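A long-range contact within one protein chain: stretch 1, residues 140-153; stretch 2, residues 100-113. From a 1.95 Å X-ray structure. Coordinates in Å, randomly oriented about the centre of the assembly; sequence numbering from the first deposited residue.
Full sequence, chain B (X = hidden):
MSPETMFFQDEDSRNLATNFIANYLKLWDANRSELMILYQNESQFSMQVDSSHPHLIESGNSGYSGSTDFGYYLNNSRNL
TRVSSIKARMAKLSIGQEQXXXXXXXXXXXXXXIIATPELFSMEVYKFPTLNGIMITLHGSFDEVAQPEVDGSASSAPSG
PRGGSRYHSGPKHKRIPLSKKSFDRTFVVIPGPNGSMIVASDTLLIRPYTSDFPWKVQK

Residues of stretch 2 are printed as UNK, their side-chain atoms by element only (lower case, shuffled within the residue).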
# COMPACT_ATOMS: atom_id res chain seq x y z
N GLY B 140 -5.86 -1.87 8.86
CA GLY B 140 -6.46 -2.58 9.96
C GLY B 140 -6.88 -4.00 9.64
O GLY B 140 -6.26 -4.67 8.82
N SER B 141 -7.95 -4.44 10.30
CA SER B 141 -8.54 -5.76 10.08
C SER B 141 -10.06 -5.74 10.17
O SER B 141 -10.66 -4.77 10.64
CB SER B 141 -7.96 -6.77 11.07
OG SER B 141 -8.23 -6.37 12.42
N PHE B 142 -10.70 -6.81 9.69
CA PHE B 142 -12.14 -6.98 9.82
C PHE B 142 -12.52 -8.44 10.01
O PHE B 142 -11.72 -9.35 9.76
CB PHE B 142 -12.91 -6.36 8.63
CG PHE B 142 -12.52 -6.92 7.26
CD1 PHE B 142 -12.95 -8.17 6.84
CD2 PHE B 142 -11.74 -6.17 6.41
CE1 PHE B 142 -12.59 -8.67 5.58
CE2 PHE B 142 -11.37 -6.67 5.14
CZ PHE B 142 -11.80 -7.91 4.74
N ASP B 143 -13.74 -8.66 10.50
CA ASP B 143 -14.37 -9.97 10.52
C ASP B 143 -15.27 -10.09 9.31
O ASP B 143 -15.88 -9.11 8.89
CB ASP B 143 -15.22 -10.14 11.78
CG ASP B 143 -14.40 -10.18 13.03
OD1 ASP B 143 -13.92 -11.29 13.36
OD2 ASP B 143 -14.16 -9.17 13.73
N GLU B 144 -15.35 -11.28 8.74
CA GLU B 144 -16.33 -11.56 7.71
C GLU B 144 -17.51 -12.20 8.40
O GLU B 144 -17.35 -13.21 9.07
CB GLU B 144 -15.75 -12.48 6.64
CG GLU B 144 -14.64 -11.82 5.84
CD GLU B 144 -13.95 -12.78 4.89
OE1 GLU B 144 -14.23 -14.00 4.95
OE2 GLU B 144 -13.10 -12.33 4.09
N VAL B 145 -18.69 -11.60 8.24
CA VAL B 145 -19.91 -12.07 8.92
C VAL B 145 -20.88 -12.83 8.01
O VAL B 145 -21.77 -13.52 8.49
CB VAL B 145 -20.65 -10.90 9.61
CG1 VAL B 145 -19.77 -10.27 10.69
CG2 VAL B 145 -21.10 -9.84 8.61
N ALA B 146 -20.71 -12.70 6.70
CA ALA B 146 -21.55 -13.41 5.75
C ALA B 146 -20.94 -13.41 4.36
O ALA B 146 -20.09 -12.57 4.04
CB ALA B 146 -22.98 -12.80 5.70
N GLN B 147 -21.36 -14.39 3.55
CA GLN B 147 -20.96 -14.50 2.15
C GLN B 147 -21.35 -13.20 1.44
O GLN B 147 -22.24 -12.50 1.91
CB GLN B 147 -21.64 -15.72 1.48
CG GLN B 147 -23.16 -15.57 1.30
CD GLN B 147 -23.87 -16.86 0.85
OE1 GLN B 147 -23.49 -17.97 1.23
NE2 GLN B 147 -24.93 -16.70 0.05
N PRO B 148 -20.70 -12.87 0.33
CA PRO B 148 -21.12 -11.70 -0.45
C PRO B 148 -22.54 -11.86 -1.01
O PRO B 148 -23.02 -12.98 -1.21
CB PRO B 148 -20.08 -11.63 -1.58
CG PRO B 148 -19.45 -12.93 -1.63
CD PRO B 148 -19.53 -13.54 -0.26
N GLU B 149 -23.21 -10.74 -1.24
CA GLU B 149 -24.52 -10.75 -1.86
C GLU B 149 -24.49 -11.49 -3.20
O GLU B 149 -25.37 -12.31 -3.50
CB GLU B 149 -25.04 -9.33 -2.05
CG GLU B 149 -26.35 -9.25 -2.83
CD GLU B 149 -26.98 -7.87 -2.78
OE1 GLU B 149 -26.30 -6.91 -2.36
OE2 GLU B 149 -28.16 -7.74 -3.18
N VAL B 150 -23.44 -11.22 -3.98
CA VAL B 150 -23.24 -11.79 -5.31
C VAL B 150 -21.94 -12.60 -5.30
O VAL B 150 -20.88 -12.07 -4.95
CB VAL B 150 -23.14 -10.68 -6.37
CG1 VAL B 150 -22.84 -11.26 -7.78
CG2 VAL B 150 -24.41 -9.86 -6.40
N ASP B 151 -22.01 -13.87 -5.67
CA ASP B 151 -20.84 -14.76 -5.62
C ASP B 151 -19.97 -14.52 -6.84
O ASP B 151 -20.33 -14.91 -7.94
CB ASP B 151 -21.28 -16.22 -5.56
CG ASP B 151 -20.15 -17.17 -5.11
OD1 ASP B 151 -18.95 -16.89 -5.38
OD2 ASP B 151 -20.40 -18.22 -4.47
N GLY B 152 -18.82 -13.87 -6.65
CA GLY B 152 -17.89 -13.61 -7.75
C GLY B 152 -16.66 -14.49 -7.73
O GLY B 152 -15.62 -14.08 -8.23
N SER B 153 -16.76 -15.70 -7.16
CA SER B 153 -15.61 -16.55 -6.89
C SER B 153 -15.14 -17.42 -8.06
O SER B 153 -13.94 -17.66 -8.22
CB SER B 153 -15.89 -17.45 -5.67
OG SER B 153 -16.94 -18.36 -5.94
N UNK B 100 -18.94 -0.06 -9.83
CA UNK B 100 -18.37 -0.05 -8.48
C UNK B 100 -19.32 -0.72 -7.49
O UNK B 100 -18.88 -1.51 -6.67
c UNK B 100 -18.03 1.42 -8.05
c UNK B 100 -16.55 3.44 -8.72
c UNK B 100 -17.70 1.48 -6.56
c UNK B 100 -16.86 1.95 -8.90
N UNK B 101 -20.61 -0.42 -7.58
CA UNK B 101 -21.60 -1.07 -6.73
C UNK B 101 -21.58 -2.59 -6.94
O UNK B 101 -21.61 -3.35 -5.98
c UNK B 101 -24.87 -1.83 -3.93
o UNK B 101 -26.89 -3.08 -3.73
c UNK B 101 -25.95 -2.46 -4.52
c UNK B 101 -25.14 -1.85 -6.68
c UNK B 101 -23.93 -1.20 -4.74
c UNK B 101 -26.09 -2.48 -5.89
c UNK B 101 -23.01 -0.52 -6.99
c UNK B 101 -24.05 -1.19 -6.12
N UNK B 102 -21.48 -3.03 -8.19
CA UNK B 102 -21.38 -4.47 -8.48
C UNK B 102 -20.12 -5.11 -7.85
O UNK B 102 -20.19 -6.21 -7.32
n UNK B 102 -24.47 -4.43 -14.11
c UNK B 102 -21.45 -4.72 -9.99
c UNK B 102 -24.22 -4.17 -12.65
c UNK B 102 -22.91 -4.73 -12.10
c UNK B 102 -22.83 -4.50 -10.58
N UNK B 103 -19.00 -4.40 -7.85
CA UNK B 103 -17.80 -4.91 -7.17
C UNK B 103 -18.03 -5.03 -5.67
O UNK B 103 -17.63 -6.01 -5.05
c UNK B 103 -16.58 -4.01 -7.40
o UNK B 103 -16.22 -4.00 -8.76
N UNK B 104 -18.68 -4.03 -5.09
CA UNK B 104 -18.97 -4.01 -3.65
C UNK B 104 -19.87 -5.18 -3.25
O UNK B 104 -19.71 -5.73 -2.16
c UNK B 104 -19.64 -2.69 -3.23
c UNK B 104 -18.49 0.95 -3.00
c UNK B 104 -16.57 -0.37 -3.51
c UNK B 104 -17.36 -1.54 -3.51
c UNK B 104 -19.28 -0.20 -3.00
c UNK B 104 -17.12 0.86 -3.26
c UNK B 104 -18.73 -1.46 -3.25
N UNK B 105 -20.81 -5.56 -4.11
CA UNK B 105 -21.72 -6.68 -3.83
C UNK B 105 -21.01 -8.03 -3.80
O UNK B 105 -21.53 -8.98 -3.22
o UNK B 105 -24.65 -5.78 -7.11
n UNK B 105 -26.14 -6.00 -5.43
c UNK B 105 -22.83 -6.76 -4.88
c UNK B 105 -23.81 -5.62 -4.87
c UNK B 105 -24.91 -5.80 -5.90
N UNK B 106 -19.85 -8.12 -4.45
CA UNK B 106 -19.08 -9.36 -4.53
C UNK B 106 -17.99 -9.51 -3.46
O UNK B 106 -17.22 -10.48 -3.47
c UNK B 106 -18.75 -9.46 -8.40
c UNK B 106 -18.43 -9.48 -5.91
n UNK B 106 -18.94 -8.36 -9.10
o UNK B 106 -18.03 -10.38 -8.79
c UNK B 106 -19.43 -9.54 -7.06
N UNK B 107 -17.91 -8.56 -2.55
CA UNK B 107 -17.00 -8.65 -1.42
C UNK B 107 -17.78 -9.17 -0.20
O UNK B 107 -18.92 -8.75 0.05
c UNK B 107 -16.37 -7.28 -1.14
c UNK B 107 -14.10 -7.60 -2.19
c UNK B 107 -15.06 -5.32 -2.06
c UNK B 107 -15.38 -6.80 -2.22
N UNK B 108 -17.21 -10.11 0.55
CA UNK B 108 -17.87 -10.60 1.77
C UNK B 108 -18.32 -9.46 2.70
O UNK B 108 -17.69 -8.40 2.77
c UNK B 108 -15.97 -11.98 1.25
c UNK B 108 -15.94 -10.82 0.29
c UNK B 108 -16.80 -11.48 2.42
N UNK B 109 -19.45 -9.69 3.36
CA UNK B 109 -20.01 -8.74 4.32
C UNK B 109 -19.15 -8.74 5.58
O UNK B 109 -18.65 -9.78 5.99
n UNK B 109 -25.97 -9.68 2.50
c UNK B 109 -22.32 -9.14 3.35
c UNK B 109 -24.58 -9.22 2.32
c UNK B 109 -23.80 -9.27 3.62
c UNK B 109 -21.46 -9.11 4.63
N UNK B 110 -19.00 -7.57 6.18
CA UNK B 110 -17.97 -7.33 7.19
C UNK B 110 -18.48 -6.66 8.46
O UNK B 110 -19.56 -6.08 8.50
o UNK B 110 -17.50 -5.25 6.01
c UNK B 110 -16.12 -7.09 5.45
c UNK B 110 -16.88 -6.41 6.61
N UNK B 111 -17.64 -6.72 9.48
CA UNK B 111 -17.72 -5.80 10.60
C UNK B 111 -16.32 -5.32 10.97
O UNK B 111 -15.43 -6.12 11.26
c UNK B 111 -17.71 -7.26 15.93
c UNK B 111 -17.24 -7.69 13.56
n UNK B 111 -18.60 -7.07 16.91
n UNK B 111 -18.14 -7.48 14.69
c UNK B 111 -17.99 -7.74 12.23
n UNK B 111 -16.41 -7.22 16.21
c UNK B 111 -18.47 -6.40 11.78
N UNK B 112 -16.12 -4.01 10.85
CA UNK B 112 -14.92 -3.32 11.29
C UNK B 112 -15.24 -2.73 12.66
O UNK B 112 -16.16 -1.93 12.78
n UNK B 112 -15.16 -3.14 8.07
c UNK B 112 -14.57 -3.42 6.92
n UNK B 112 -13.30 -3.08 7.00
c UNK B 112 -14.23 -2.62 8.94
c UNK B 112 -13.06 -2.58 8.26
c UNK B 112 -14.57 -2.18 10.33
N UNK B 113 -14.48 -3.11 13.67
CA UNK B 113 -14.80 -2.76 15.06
C UNK B 113 -14.12 -1.44 15.45
O UNK B 113 -13.36 -1.37 16.42
o UNK B 113 -14.18 -4.20 18.34
c UNK B 113 -14.88 -3.83 17.37
c UNK B 113 -14.36 -3.93 15.95
o UNK B 113 -16.04 -3.38 17.58
O HOH W 1 -17.04 -12.91 -4.47
O HOH W 2 -21.81 -8.26 -0.24
O HOH W 3 -12.18 -4.95 12.96

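Position 100 carries four carbons, forked at the first with one arm two carbons long, out of reach of stretch 1; it is Ile100. Position 101 has one carbon leading to a six-carbon ring whose oxygen nears Glu149; it is Tyr101, with OH 4.1 Å from Glu149 OE1. Position 102 has four carbons in a row ending in nitrogen; its CA-to-CB bond is sideways and it makes no contact. It is Lys102. Position 103, one carbon and one oxygen, and position 104, a carbon with a six-carbon ring, do not reach stretch 1; they are Ser103 and Phe104.

Position 105 has three carbons, the third carrying an oxygen and a nitrogen; its CA-to-CB bond points toward stretch 1, and its end meets the Glu149 carboxylate. An amide fits, and the length gives Gln105: NE2 donates a weak hydrogen bond to Glu149 OE1 (3.2 Å). Position 106 has the same composition, and one terminal atom approaches Gly152 CA. This is Gln106: its NE2 hydrogen-bonds to Lys102 O (3.1 Å), leaving OE1 3.4 Å from Gly152 CA, where a CB on the glycine would clash with it.

Position 107 has four carbons forked at the second, with the CA-to-CB bond directed away; it is Leu107. Position 108 has three carbons closing onto the backbone nitrogen, against Pro148 and Glu144; it is Pro108, with CG 4.2 Å from Pro148 CD. Position 109 has four carbons in a row and a terminal nitrogen, with CB 4.1 Å from Ala146 CB; it is Lys109.

Position 110 has one carbon carrying an oxygen and a carbon, the latter over the face of the Phe142 ring; it is Thr110, with CG2 4.0 Å from the ring centroid. Position 111 has three carbons, a nitrogen, then a carbon carrying two nitrogens, packed on Val145 and near Asp143; it is Arg111, whose NH1 forms a long salt bridge to Asp143 OD2 (3.9 Å). Position 112 has a five-membered ring of three carbons and two nitrogens, with Phe142 CB over its face; it is His112. Position 113, two carbons with two oxygens on the second, is Asp113.

An antiparallel backbone ladder sets the pairing: Asp143 N donates to Arg111 O (3.1 Å) and Arg111 N to Asp143 O (3.0 Å). A bulge then shifts the register, so that Val145 N donates to Lys109 O (2.9 Å) and Lys109 N to Ala146 O (3.0 Å). Phe142 packs against Thr110 and His112, while the Asp143 and Arg111 side chains share the sheet face opposite Thr110. Beyond the strands, Val150 N donates to Gln105 O (3.0 Å), and waters joining Gln106 O to Gly152 N and Leu107 O to Glu149 N help tie the loop down.

Stretch 2, residues 100-113: IYKSFQQLPKTRHD
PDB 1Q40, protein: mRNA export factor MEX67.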